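Local coordinates for protein type II restriction enzyme NlaIV (PDB 6QM2) that recognises the double-stranded DNA sequence 5'-GGNNCC-3' and cleaves it after the third nucleotide, leaving blunt ends with 5'-phosphates, at residues R96-F107 and V169-Y178; D156-V164 and A197-P206. All coordinates share one frame; numbering follows the deposited sequence.

Contact 1 (R96-F107 and V169-Y178); sequences RNASPGFDIADF and VHKIRPGVWY. With K (potassium ion), chain C.
The edge of a three-stranded antiparallel sheet in a PD-(D/E)XK-clan nuclease is marked by D106 and K171, a non-hydrogen-bonded pair whose side chains diverge, and side-chain contacts extend the interface past the strands. Backbone bonds set the register: I104 N donates to I172 O, I172 N to A105 O at 2.8 Å, and F107 N to H170 O at an N-H...O angle of 171°. D106 also N-caps helix 107-116 through M109. Beside the strands, R173 folds back over segment 96-107, its chain bent at chi2 and chi3 (-73° and -54°). R173 NH1 thereby reaches D103 OD1 at 3.0 Å, near the guanidinium plane but from above the carboxylate plane. The same R173 NH1 donates to G101 O at 3.1 Å, standing above the G101 carbonyl plane and not on a lone pair. One nitrogen thus bridges a carboxylate and a backbone carbonyl, while K171 NZ adds a long salt bridge to D103 OD2. Packing then turns apolar: P174 CG sits over the F102 ring face, 4.1 Å from its centroid, W177 CH2 meets the ring edge, and P100 CG lies 3.7 Å from W177 CZ3. At the far end R96 makes a cation-pi contact over the Y178 face, its NE held by D142. The loop also touches a cation site: the potassium ion, shared with E90 OE2 and a water, has I104 O at a long 3.3 Å.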
# COMPACT_ATOMS: atom_id res chain seq x y z
N ARG A 96 -17.13 -1.08 -4.30
CA ARG A 96 -18.40 -1.19 -5.03
C ARG A 96 -18.74 0.04 -5.89
O ARG A 96 -19.48 -0.09 -6.86
CB ARG A 96 -19.54 -1.50 -4.04
CG ARG A 96 -20.94 -1.71 -4.63
CD ARG A 96 -21.05 -2.98 -5.46
NE ARG A 96 -22.26 -2.99 -6.29
CZ ARG A 96 -22.41 -2.33 -7.44
NH1 ARG A 96 -21.43 -1.57 -7.94
NH2 ARG A 96 -23.56 -2.42 -8.10
N ASN A 97 -18.19 1.21 -5.55
CA ASN A 97 -18.47 2.45 -6.31
C ASN A 97 -17.94 2.41 -7.75
O ASN A 97 -18.55 2.99 -8.64
CB ASN A 97 -17.91 3.69 -5.59
CG ASN A 97 -18.37 3.80 -4.15
OD1 ASN A 97 -17.57 3.99 -3.24
ND2 ASN A 97 -19.68 3.67 -3.93
N ALA A 98 -16.80 1.73 -7.95
CA ALA A 98 -16.22 1.51 -9.28
C ALA A 98 -16.37 0.05 -9.74
O ALA A 98 -16.81 -0.80 -8.97
CB ALA A 98 -14.76 1.93 -9.28
N SER A 99 -15.98 -0.21 -10.98
CA SER A 99 -16.00 -1.57 -11.55
C SER A 99 -14.97 -2.49 -10.87
O SER A 99 -14.02 -1.99 -10.26
CB SER A 99 -15.73 -1.53 -13.06
OG SER A 99 -16.83 -0.95 -13.74
N PRO A 100 -15.14 -3.83 -10.98
CA PRO A 100 -14.24 -4.76 -10.28
C PRO A 100 -12.76 -4.65 -10.68
O PRO A 100 -12.41 -4.85 -11.85
CB PRO A 100 -14.81 -6.14 -10.65
CG PRO A 100 -16.23 -5.89 -11.03
CD PRO A 100 -16.21 -4.56 -11.70
N GLY A 101 -11.92 -4.33 -9.70
CA GLY A 101 -10.49 -4.10 -9.91
C GLY A 101 -9.59 -5.31 -9.75
O GLY A 101 -8.39 -5.23 -10.03
N PHE A 102 -10.15 -6.43 -9.29
CA PHE A 102 -9.38 -7.67 -9.09
C PHE A 102 -9.10 -8.37 -10.42
O PHE A 102 -9.77 -8.14 -11.42
CB PHE A 102 -10.06 -8.63 -8.09
CG PHE A 102 -11.41 -9.15 -8.53
CD1 PHE A 102 -11.52 -10.25 -9.38
CD2 PHE A 102 -12.58 -8.56 -8.06
CE1 PHE A 102 -12.76 -10.73 -9.77
CE2 PHE A 102 -13.83 -9.04 -8.44
CZ PHE A 102 -13.92 -10.12 -9.30
N ASP A 103 -8.09 -9.24 -10.39
CA ASP A 103 -7.72 -10.07 -11.53
C ASP A 103 -8.13 -11.52 -11.25
O ASP A 103 -8.20 -11.94 -10.10
CB ASP A 103 -6.21 -10.00 -11.76
CG ASP A 103 -5.72 -8.59 -12.03
OD1 ASP A 103 -6.27 -7.92 -12.94
OD2 ASP A 103 -4.78 -8.14 -11.33
N ILE A 104 -8.41 -12.27 -12.31
CA ILE A 104 -8.70 -13.69 -12.18
C ILE A 104 -7.37 -14.43 -12.02
O ILE A 104 -7.11 -15.03 -10.98
CB ILE A 104 -9.51 -14.24 -13.38
CG1 ILE A 104 -10.78 -13.41 -13.63
CG2 ILE A 104 -9.87 -15.71 -13.17
CD1 ILE A 104 -11.62 -13.13 -12.40
N ALA A 105 -6.52 -14.35 -13.04
CA ALA A 105 -5.21 -15.01 -13.05
C ALA A 105 -4.44 -14.65 -14.31
O ALA A 105 -5.03 -14.27 -15.32
CB ALA A 105 -5.37 -16.52 -12.97
N ASP A 106 -3.11 -14.78 -14.27
CA ASP A 106 -2.29 -14.67 -15.47
C ASP A 106 -2.81 -15.68 -16.48
O ASP A 106 -3.02 -16.84 -16.13
CB ASP A 106 -0.81 -14.97 -15.16
CG ASP A 106 0.06 -14.97 -16.42
OD1 ASP A 106 -0.06 -14.05 -17.24
OD2 ASP A 106 0.89 -15.90 -16.58
N PHE A 107 -3.04 -15.24 -17.72
CA PHE A 107 -3.60 -16.13 -18.74
C PHE A 107 -2.68 -17.31 -19.08
O PHE A 107 -3.17 -18.44 -19.20
CB PHE A 107 -3.97 -15.38 -20.02
CG PHE A 107 -4.47 -16.28 -21.11
CD1 PHE A 107 -5.80 -16.71 -21.11
CD2 PHE A 107 -3.61 -16.75 -22.10
CE1 PHE A 107 -6.26 -17.57 -22.09
CE2 PHE A 107 -4.07 -17.62 -23.08
CZ PHE A 107 -5.40 -18.03 -23.08
N VAL A 169 -0.15 -10.15 -23.85
CA VAL A 169 -1.25 -10.56 -22.98
C VAL A 169 -0.73 -10.80 -21.56
O VAL A 169 0.35 -11.36 -21.38
CB VAL A 169 -1.93 -11.85 -23.51
CG1 VAL A 169 -3.10 -12.26 -22.62
CG2 VAL A 169 -2.40 -11.65 -24.95
N HIS A 170 -1.52 -10.37 -20.58
CA HIS A 170 -1.22 -10.60 -19.16
C HIS A 170 -2.38 -11.33 -18.47
O HIS A 170 -2.55 -12.52 -18.68
CB HIS A 170 -0.85 -9.28 -18.46
CG HIS A 170 0.50 -8.78 -18.84
ND1 HIS A 170 1.66 -9.46 -18.53
CD2 HIS A 170 0.88 -7.67 -19.51
CE1 HIS A 170 2.70 -8.79 -18.99
NE2 HIS A 170 2.25 -7.70 -19.59
N LYS A 171 -3.18 -10.62 -17.67
CA LYS A 171 -4.15 -11.27 -16.78
C LYS A 171 -5.55 -11.34 -17.37
O LYS A 171 -5.97 -10.47 -18.12
CB LYS A 171 -4.20 -10.53 -15.44
CG LYS A 171 -2.84 -10.51 -14.76
CD LYS A 171 -2.94 -10.35 -13.26
CE LYS A 171 -1.65 -10.77 -12.59
NZ LYS A 171 -1.77 -10.69 -11.11
N ILE A 172 -6.25 -12.41 -17.03
CA ILE A 172 -7.67 -12.53 -17.34
C ILE A 172 -8.37 -11.53 -16.43
O ILE A 172 -8.06 -11.45 -15.24
CB ILE A 172 -8.20 -13.97 -17.12
CG1 ILE A 172 -7.53 -14.94 -18.12
CG2 ILE A 172 -9.72 -14.03 -17.27
CD1 ILE A 172 -7.63 -16.39 -17.73
N ARG A 173 -9.30 -10.77 -17.01
CA ARG A 173 -9.96 -9.68 -16.31
C ARG A 173 -11.45 -9.97 -16.21
O ARG A 173 -12.06 -10.48 -17.16
CB ARG A 173 -9.72 -8.36 -17.06
CG ARG A 173 -8.33 -7.76 -16.88
CD ARG A 173 -8.10 -7.15 -15.50
NE ARG A 173 -9.13 -6.17 -15.14
CZ ARG A 173 -9.16 -5.48 -14.00
NH1 ARG A 173 -8.20 -5.61 -13.08
NH2 ARG A 173 -10.16 -4.63 -13.78
N PRO A 174 -12.05 -9.64 -15.05
CA PRO A 174 -13.47 -9.89 -14.86
C PRO A 174 -14.34 -8.87 -15.59
O PRO A 174 -13.90 -7.75 -15.84
CB PRO A 174 -13.65 -9.74 -13.34
CG PRO A 174 -12.61 -8.76 -12.95
CD PRO A 174 -11.44 -9.01 -13.86
N GLY A 175 -15.56 -9.28 -15.91
CA GLY A 175 -16.58 -8.37 -16.43
C GLY A 175 -17.43 -7.80 -15.31
O GLY A 175 -17.15 -8.02 -14.13
N VAL A 176 -18.47 -7.06 -15.70
CA VAL A 176 -19.44 -6.49 -14.76
C VAL A 176 -20.71 -7.35 -14.83
O VAL A 176 -21.66 -7.04 -15.55
CB VAL A 176 -19.72 -5.01 -15.05
CG1 VAL A 176 -20.67 -4.43 -14.01
CG2 VAL A 176 -18.42 -4.22 -15.08
N TRP A 177 -20.67 -8.43 -14.07
CA TRP A 177 -21.74 -9.44 -14.02
C TRP A 177 -23.03 -8.92 -13.34
O TRP A 177 -24.13 -9.32 -13.71
CB TRP A 177 -21.24 -10.71 -13.30
CG TRP A 177 -20.98 -10.53 -11.83
CD1 TRP A 177 -21.88 -10.70 -10.82
CD2 TRP A 177 -19.75 -10.11 -11.20
NE1 TRP A 177 -21.30 -10.43 -9.61
CE2 TRP A 177 -19.99 -10.06 -9.81
CE3 TRP A 177 -18.48 -9.78 -11.68
CZ2 TRP A 177 -19.00 -9.69 -8.89
CZ3 TRP A 177 -17.49 -9.41 -10.77
CH2 TRP A 177 -17.76 -9.37 -9.39
N TYR A 178 -22.86 -8.04 -12.35
CA TYR A 178 -23.97 -7.55 -11.51
C TYR A 178 -24.91 -6.52 -12.15
O TYR A 178 -26.05 -6.38 -11.71
CB TYR A 178 -23.46 -7.01 -10.16
CG TYR A 178 -22.35 -5.98 -10.23
CD1 TYR A 178 -22.61 -4.65 -10.60
CD2 TYR A 178 -21.03 -6.31 -9.91
CE1 TYR A 178 -21.60 -3.71 -10.66
CE2 TYR A 178 -20.01 -5.37 -9.97
CZ TYR A 178 -20.29 -4.07 -10.34
OH TYR A 178 -19.29 -3.14 -10.40
K K C . -5.54 -15.07 -8.12
O HOH W 1 -4.16 -13.07 -10.09

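Contact 2 (D156-V164 and A197-P206); sequences DGWAINLQV and AIEETVYQNP
With chi1 at -70° and an extended chain beyond CG, Q204 carries its amide from the last turn of helix 191-204 to the loop at A159, while W158, its CG anti to the carbonyl carbon (chi1 -59°), runs antiparallel alongside it. A159 N donates to Q204 OE1 at 2.9 Å, with the donor in the carbonyl plane and on a lone pair. The W158 ring and the Q204 amide are turned 72° apart; N205 N approaches the ring edge, 3.6 Å from W158 CZ3. Farther up the helix, A159 CB fits against A197 O at 3.5 Å. The side chains of T201 and I160 cross at about a right angle, with T201 OG1 3.3 Å from I160 CG2, and T201 CG2 packs on I160 and meets L162 CD1 tip to tip. I160 CD1 also reaches I198 CD1 at 3.6 Å. The loop before strand 162-165 is thus seated along one side of the helix. Within the helix, T201 OG1 donates to A197 O, which also accepts from T201 N. Joining loop to helix therefore falls mainly to apolar contact, with the glutamine amide supplying a directional bond at the C-terminal turn.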
# COMPACT_ATOMS: atom_id res chain seq x y z
N ASP A 156 -13.29 -6.86 -27.13
CA ASP A 156 -12.98 -6.51 -28.50
C ASP A 156 -11.54 -6.94 -28.81
O ASP A 156 -10.60 -6.47 -28.17
CB ASP A 156 -13.15 -5.01 -28.75
CG ASP A 156 -13.08 -4.66 -30.22
OD1 ASP A 156 -13.99 -5.07 -30.97
OD2 ASP A 156 -12.11 -3.99 -30.64
N GLY A 157 -11.39 -7.84 -29.79
CA GLY A 157 -10.07 -8.24 -30.31
C GLY A 157 -9.48 -9.53 -29.73
O GLY A 157 -8.44 -10.00 -30.20
N TRP A 158 -10.12 -10.07 -28.69
CA TRP A 158 -9.72 -11.34 -28.07
C TRP A 158 -10.96 -12.12 -27.67
O TRP A 158 -12.01 -11.52 -27.42
CB TRP A 158 -8.85 -11.08 -26.84
CG TRP A 158 -7.62 -10.31 -27.14
CD1 TRP A 158 -7.49 -8.96 -27.18
CD2 TRP A 158 -6.34 -10.85 -27.49
NE1 TRP A 158 -6.20 -8.62 -27.52
CE2 TRP A 158 -5.47 -9.76 -27.71
CE3 TRP A 158 -5.84 -12.15 -27.61
CZ2 TRP A 158 -4.13 -9.93 -28.05
CZ3 TRP A 158 -4.50 -12.32 -27.96
CH2 TRP A 158 -3.66 -11.21 -28.17
N ALA A 159 -10.83 -13.44 -27.59
CA ALA A 159 -11.97 -14.30 -27.25
C ALA A 159 -12.40 -14.14 -25.79
O ALA A 159 -13.59 -14.21 -25.51
CB ALA A 159 -11.65 -15.75 -27.56
N ILE A 160 -11.44 -13.92 -24.89
CA ILE A 160 -11.73 -13.66 -23.47
C ILE A 160 -11.23 -12.27 -23.07
O ILE A 160 -10.27 -11.76 -23.66
CB ILE A 160 -11.14 -14.75 -22.53
CG1 ILE A 160 -11.74 -14.63 -21.12
CG2 ILE A 160 -9.61 -14.69 -22.47
CD1 ILE A 160 -11.55 -15.86 -20.26
N ASN A 161 -11.89 -11.66 -22.08
CA ASN A 161 -11.51 -10.34 -21.58
C ASN A 161 -10.15 -10.39 -20.90
O ASN A 161 -9.98 -11.07 -19.89
CB ASN A 161 -12.55 -9.78 -20.61
CG ASN A 161 -12.27 -8.34 -20.22
OD1 ASN A 161 -11.74 -7.55 -21.01
ND2 ASN A 161 -12.62 -7.98 -18.99
N LEU A 162 -9.20 -9.65 -21.47
CA LEU A 162 -7.80 -9.67 -21.05
C LEU A 162 -7.29 -8.28 -20.74
O LEU A 162 -7.89 -7.27 -21.09
CB LEU A 162 -6.94 -10.24 -22.17
CG LEU A 162 -7.14 -11.72 -22.49
CD1 LEU A 162 -6.57 -12.02 -23.87
CD2 LEU A 162 -6.52 -12.59 -21.42
N GLN A 163 -6.14 -8.28 -20.07
CA GLN A 163 -5.33 -7.10 -19.84
C GLN A 163 -4.20 -7.26 -20.85
O GLN A 163 -3.34 -8.13 -20.70
CB GLN A 163 -4.85 -7.07 -18.38
CG GLN A 163 -3.57 -6.32 -18.04
CD GLN A 163 -3.02 -6.72 -16.67
OE1 GLN A 163 -1.83 -7.00 -16.52
NE2 GLN A 163 -3.90 -6.78 -15.67
N VAL A 164 -4.24 -6.47 -21.92
CA VAL A 164 -3.22 -6.49 -22.96
C VAL A 164 -2.51 -5.14 -22.97
O VAL A 164 -3.17 -4.09 -22.96
CB VAL A 164 -3.82 -6.78 -24.35
CG1 VAL A 164 -2.72 -7.03 -25.38
CG2 VAL A 164 -4.77 -7.98 -24.28
N ALA A 197 -13.60 -20.06 -25.08
CA ALA A 197 -12.91 -18.77 -25.17
C ALA A 197 -11.43 -18.92 -24.81
O ALA A 197 -10.57 -18.41 -25.54
CB ALA A 197 -13.57 -17.74 -24.27
N ILE A 198 -11.14 -19.64 -23.72
CA ILE A 198 -9.75 -19.90 -23.30
C ILE A 198 -9.00 -20.61 -24.43
O ILE A 198 -7.91 -20.19 -24.80
CB ILE A 198 -9.65 -20.75 -22.01
CG1 ILE A 198 -10.27 -20.04 -20.79
CG2 ILE A 198 -8.19 -21.11 -21.71
CD1 ILE A 198 -9.53 -18.81 -20.30
N GLU A 199 -9.61 -21.66 -24.99
CA GLU A 199 -8.99 -22.43 -26.07
C GLU A 199 -8.54 -21.54 -27.22
O GLU A 199 -7.40 -21.63 -27.68
CB GLU A 199 -9.95 -23.50 -26.62
CG GLU A 199 -9.31 -24.45 -27.63
CD GLU A 199 -10.33 -25.20 -28.48
OE1 GLU A 199 -11.49 -25.40 -28.03
OE2 GLU A 199 -9.96 -25.60 -29.61
N GLU A 200 -9.44 -20.67 -27.68
CA GLU A 200 -9.15 -19.81 -28.82
C GLU A 200 -8.13 -18.75 -28.45
O GLU A 200 -7.19 -18.49 -29.22
CB GLU A 200 -10.43 -19.18 -29.38
CG GLU A 200 -10.27 -18.49 -30.73
CD GLU A 200 -9.66 -19.38 -31.80
OE1 GLU A 200 -9.95 -20.59 -31.81
OE2 GLU A 200 -8.88 -18.86 -32.62
N THR A 201 -8.29 -18.15 -27.27
CA THR A 201 -7.32 -17.18 -26.74
C THR A 201 -5.90 -17.74 -26.72
O THR A 201 -4.95 -17.00 -26.96
CB THR A 201 -7.71 -16.71 -25.33
OG1 THR A 201 -9.06 -16.26 -25.32
CG2 THR A 201 -6.82 -15.56 -24.87
N VAL A 202 -5.75 -19.03 -26.43
CA VAL A 202 -4.45 -19.69 -26.47
C VAL A 202 -3.80 -19.52 -27.84
O VAL A 202 -2.62 -19.18 -27.93
CB VAL A 202 -4.53 -21.20 -26.07
CG1 VAL A 202 -3.23 -21.93 -26.37
CG2 VAL A 202 -4.85 -21.36 -24.59
N TYR A 203 -4.58 -19.74 -28.90
CA TYR A 203 -4.09 -19.58 -30.28
C TYR A 203 -3.88 -18.12 -30.68
O TYR A 203 -2.89 -17.79 -31.34
CB TYR A 203 -5.04 -20.25 -31.27
CG TYR A 203 -4.62 -20.09 -32.71
CD1 TYR A 203 -3.41 -20.62 -33.17
CD2 TYR A 203 -5.41 -19.40 -33.62
CE1 TYR A 203 -3.02 -20.47 -34.48
CE2 TYR A 203 -5.03 -19.24 -34.94
CZ TYR A 203 -3.83 -19.78 -35.37
OH TYR A 203 -3.44 -19.63 -36.68
N GLN A 204 -4.83 -17.26 -30.28
CA GLN A 204 -4.76 -15.81 -30.56
C GLN A 204 -3.50 -15.18 -29.98
O GLN A 204 -2.86 -14.36 -30.63
CB GLN A 204 -5.99 -15.09 -29.99
CG GLN A 204 -7.30 -15.38 -30.72
CD GLN A 204 -8.51 -14.77 -30.04
OE1 GLN A 204 -8.44 -14.31 -28.90
NE2 GLN A 204 -9.65 -14.77 -30.74
N ASN A 205 -3.17 -15.57 -28.75
CA ASN A 205 -2.01 -15.05 -28.02
C ASN A 205 -0.72 -15.66 -28.59
O ASN A 205 -0.53 -16.86 -28.48
CB ASN A 205 -2.17 -15.41 -26.54
CG ASN A 205 -1.05 -14.89 -25.66
OD1 ASN A 205 -0.11 -14.23 -26.13
ND2 ASN A 205 -1.15 -15.17 -24.37
N PRO A 206 0.17 -14.83 -29.17
CA PRO A 206 1.44 -15.37 -29.70
C PRO A 206 2.30 -16.11 -28.66
O PRO A 206 3.01 -17.04 -29.02
CB PRO A 206 2.18 -14.12 -30.20
CG PRO A 206 1.11 -13.12 -30.47
CD PRO A 206 0.06 -13.38 -29.43

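Overall arrangement
Contacts 1 and 2 adjoin in one three-stranded antiparallel sheet, their centres about 15 Å apart: strand 168-172 belongs to contact 1, and its neighbour 162-165 to contact 2. Probable backbone hydrogen bonds of H170 and K171 with Q163 join them, and F107 packs on T201, so helix 191-204 meets both. Contact 1 lies nearer the chain's centre, about 9 Å from it against 18 Å between centres, yet is only partly buried; contact 2, although farther out, is mostly buried. Their chemistry differs as well: contact 1 combines strand pairing, salt bridges, a cation-pi pair and a potassium ion, whereas contact 2 seats a loop on a helix through aliphatic and tryptophan contacts and one amide hydrogen bond.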